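Local coordinates for glycosylation Associate Protein 3 (Streptococcus agalactiae serotype V, PDB 6OYC) that probably acts, in complex with Gap1 and Gap2, as an accessory Sec system component in the glycosylation and secretion of a surface glycoprotein, perhaps through sugar binding, at residues Leu84-Ile88 with Phe100-Lys104. Coordinates in Å, arbitrary orientation, origin at the centre of the assembly. Residues are numbered along the deposited sequence.
Sequences LFVRI and FELLK
Leu84-Ile88 and Phe100-Lys104 are the facing halves of a beta hairpin, antiparallel (157° between N-to-C directions) with axes 4.7 Å apart; the backbone is extended through Leu103, and Lys104 (psi -40°) turns out of the strand. Val86 faces Leu103 and Ile88 faces Glu101 as hydrogen-bonded pairs: Val86 N to Leu103 O is 2.9 Å, Leu103 N to Val86 O 2.7 Å, and both Ile88 N to Glu101 O and Glu101 N to Ile88 O 3.0 Å. Between them Arg87 and Leu102 form a non-hydrogen-bonded pair. Val86 (t) and Leu103 (chi1 t, chi2 p) bring their CB atoms within 4.0 Å and, with Leu84 (t, p) and Ile88 (t, t), point into the interior. Glu101 (m, m) shares this face at its exposed end, its carboxylate leading away from Leu84-Ile88. On the other face Arg87, t through chi3, reaches diagonally across the hairpin and lays its guanidinium on the Phe100 ring (chi1 83°), Arg87 CZ 3.7 Å from the ring centroid and planes at 11°, while its NH2 pairs with Glu89. Leu102 (m, t) places CD2 3.6 Å from Arg87 CB and 4.0 Å from Phe85 CE2; Phe85 adopts p, with CB 3.2 Å from Leu103 O. Val86 and Leu103 meet Leu72 of strand 69-78, and Val86 meets Leu136 of strand 130-140; this packing of two antiparallel sheets is consistent with a galactose-binding-domain-like sandwich. The contact thus combines mainly apolar packing on the Val86/Leu103 face with cation-pi stacking that holds the arginine over Phe100 on the other.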
loop_
_atom_site.group_PDB
_atom_site.type_symbol
_atom_site.label_atom_id
_atom_site.label_comp_id
_atom_site.label_asym_id
_atom_site.label_seq_id
_atom_site.Cartn_x
_atom_site.Cartn_y
_atom_site.Cartn_z
ATOM N N LEU C 84 21.379 6.657 -5.507
ATOM C CA LEU C 84 20.319 6.929 -4.533
ATOM C C LEU C 84 20.395 5.891 -3.425
ATOM O O LEU C 84 20.019 4.735 -3.635
ATOM C CB LEU C 84 18.924 6.915 -5.168
ATOM C CG LEU C 84 17.804 7.327 -4.195
ATOM C CD1 LEU C 84 17.858 8.833 -3.873
ATOM C CD2 LEU C 84 16.411 6.930 -4.682
ATOM N N PHE C 85 20.841 6.297 -2.238
ATOM C CA PHE C 85 21.008 5.340 -1.156
ATOM C C PHE C 85 20.283 5.802 0.108
ATOM O O PHE C 85 19.703 6.892 0.175
ATOM C CB PHE C 85 22.497 5.046 -0.890
ATOM C CG PHE C 85 23.281 6.209 -0.361
ATOM C CD1 PHE C 85 23.908 7.095 -1.234
ATOM C CD2 PHE C 85 23.431 6.399 1.005
ATOM C CE1 PHE C 85 24.643 8.178 -0.749
ATOM C CE2 PHE C 85 24.170 7.470 1.499
ATOM C CZ PHE C 85 24.780 8.362 0.618
ATOM N N VAL C 86 20.294 4.920 1.108
ATOM C CA VAL C 86 19.502 5.075 2.314
ATOM C C VAL C 86 20.413 4.873 3.520
ATOM O O VAL C 86 21.144 3.880 3.602
ATOM C CB VAL C 86 18.312 4.092 2.346
ATOM C CG1 VAL C 86 17.527 4.238 3.628
ATOM C CG2 VAL C 86 17.389 4.335 1.163
ATOM N N ARG C 87 20.364 5.812 4.450
ATOM C CA ARG C 87 21.132 5.773 5.681
ATOM C C ARG C 87 20.171 5.655 6.861
ATOM O O ARG C 87 19.319 6.535 7.076
ATOM C CB ARG C 87 21.989 7.030 5.799
ATOM C CG ARG C 87 22.853 7.101 7.039
ATOM C CD ARG C 87 23.895 8.239 6.884
ATOM N NE ARG C 87 24.432 8.675 8.177
ATOM C CZ ARG C 87 25.725 8.884 8.429
ATOM N NH1 ARG C 87 26.638 8.698 7.477
ATOM N NH2 ARG C 87 26.105 9.291 9.636
ATOM N N ILE C 88 20.303 4.570 7.617
ATOM C CA ILE C 88 19.642 4.441 8.905
ATOM C C ILE C 88 20.662 4.760 9.983
ATOM O O ILE C 88 21.767 4.199 9.993
ATOM C CB ILE C 88 19.028 3.041 9.087
ATOM C CG1 ILE C 88 18.370 2.905 10.455
ATOM C CG2 ILE C 88 20.049 1.937 8.887
ATOM C CD1 ILE C 88 17.394 1.726 10.513
ATOM N N PHE C 100 25.442 3.724 12.381
ATOM C CA PHE C 100 24.616 3.804 11.185
ATOM C C PHE C 100 24.951 2.652 10.249
ATOM O O PHE C 100 25.953 1.957 10.420
ATOM C CB PHE C 100 24.761 5.164 10.490
ATOM C CG PHE C 100 25.961 5.284 9.584
ATOM C CD1 PHE C 100 27.192 5.695 10.083
ATOM C CD2 PHE C 100 25.848 5.038 8.226
ATOM C CE1 PHE C 100 28.298 5.830 9.239
ATOM C CE2 PHE C 100 26.948 5.172 7.374
ATOM C CZ PHE C 100 28.169 5.569 7.875
ATOM N N GLU C 101 24.076 2.461 9.258
ATOM C CA GLU C 101 24.239 1.484 8.185
ATOM C C GLU C 101 23.651 2.061 6.900
ATOM O O GLU C 101 22.791 2.945 6.934
ATOM C CB GLU C 101 23.573 0.142 8.525
ATOM C CG GLU C 101 23.994 -0.472 9.872
ATOM C CD GLU C 101 25.473 -0.916 9.919
ATOM O OE1 GLU C 101 25.990 -1.197 11.021
ATOM O OE2 GLU C 101 26.116 -1.010 8.858
ATOM N N LEU C 102 24.119 1.549 5.758
ATOM C CA LEU C 102 23.750 2.065 4.448
ATOM C C LEU C 102 23.108 0.992 3.581
ATOM O O LEU C 102 23.590 -0.142 3.497
ATOM C CB LEU C 102 24.950 2.620 3.688
ATOM C CG LEU C 102 25.639 3.849 4.257
ATOM C CD1 LEU C 102 26.720 4.338 3.289
ATOM C CD2 LEU C 102 24.622 4.938 4.578
ATOM N N LEU C 103 22.044 1.381 2.898
ATOM C CA LEU C 103 21.388 0.559 1.897
ATOM C C LEU C 103 21.660 1.195 0.541
ATOM O O LEU C 103 21.283 2.344 0.303
ATOM C CB LEU C 103 19.895 0.459 2.196
ATOM C CG LEU C 103 18.879 0.172 1.097
ATOM C CD1 LEU C 103 19.179 -1.159 0.486
ATOM C CD2 LEU C 103 17.487 0.177 1.709
ATOM N N LYS C 104 22.353 0.468 -0.323
ATOM C CA LYS C 104 22.720 0.951 -1.643
ATOM C C LYS C 104 21.992 0.242 -2.769
ATOM O O LYS C 104 21.579 0.893 -3.730
ATOM C CB LYS C 104 24.231 0.814 -1.851
ATOM C CG LYS C 104 25.045 1.750 -0.948
ATOM C CD LYS C 104 26.147 2.487 -1.723
ATOM C CE LYS C 104 27.078 3.276 -0.799
ATOM N NZ LYS C 104 28.317 3.764 -1.495
#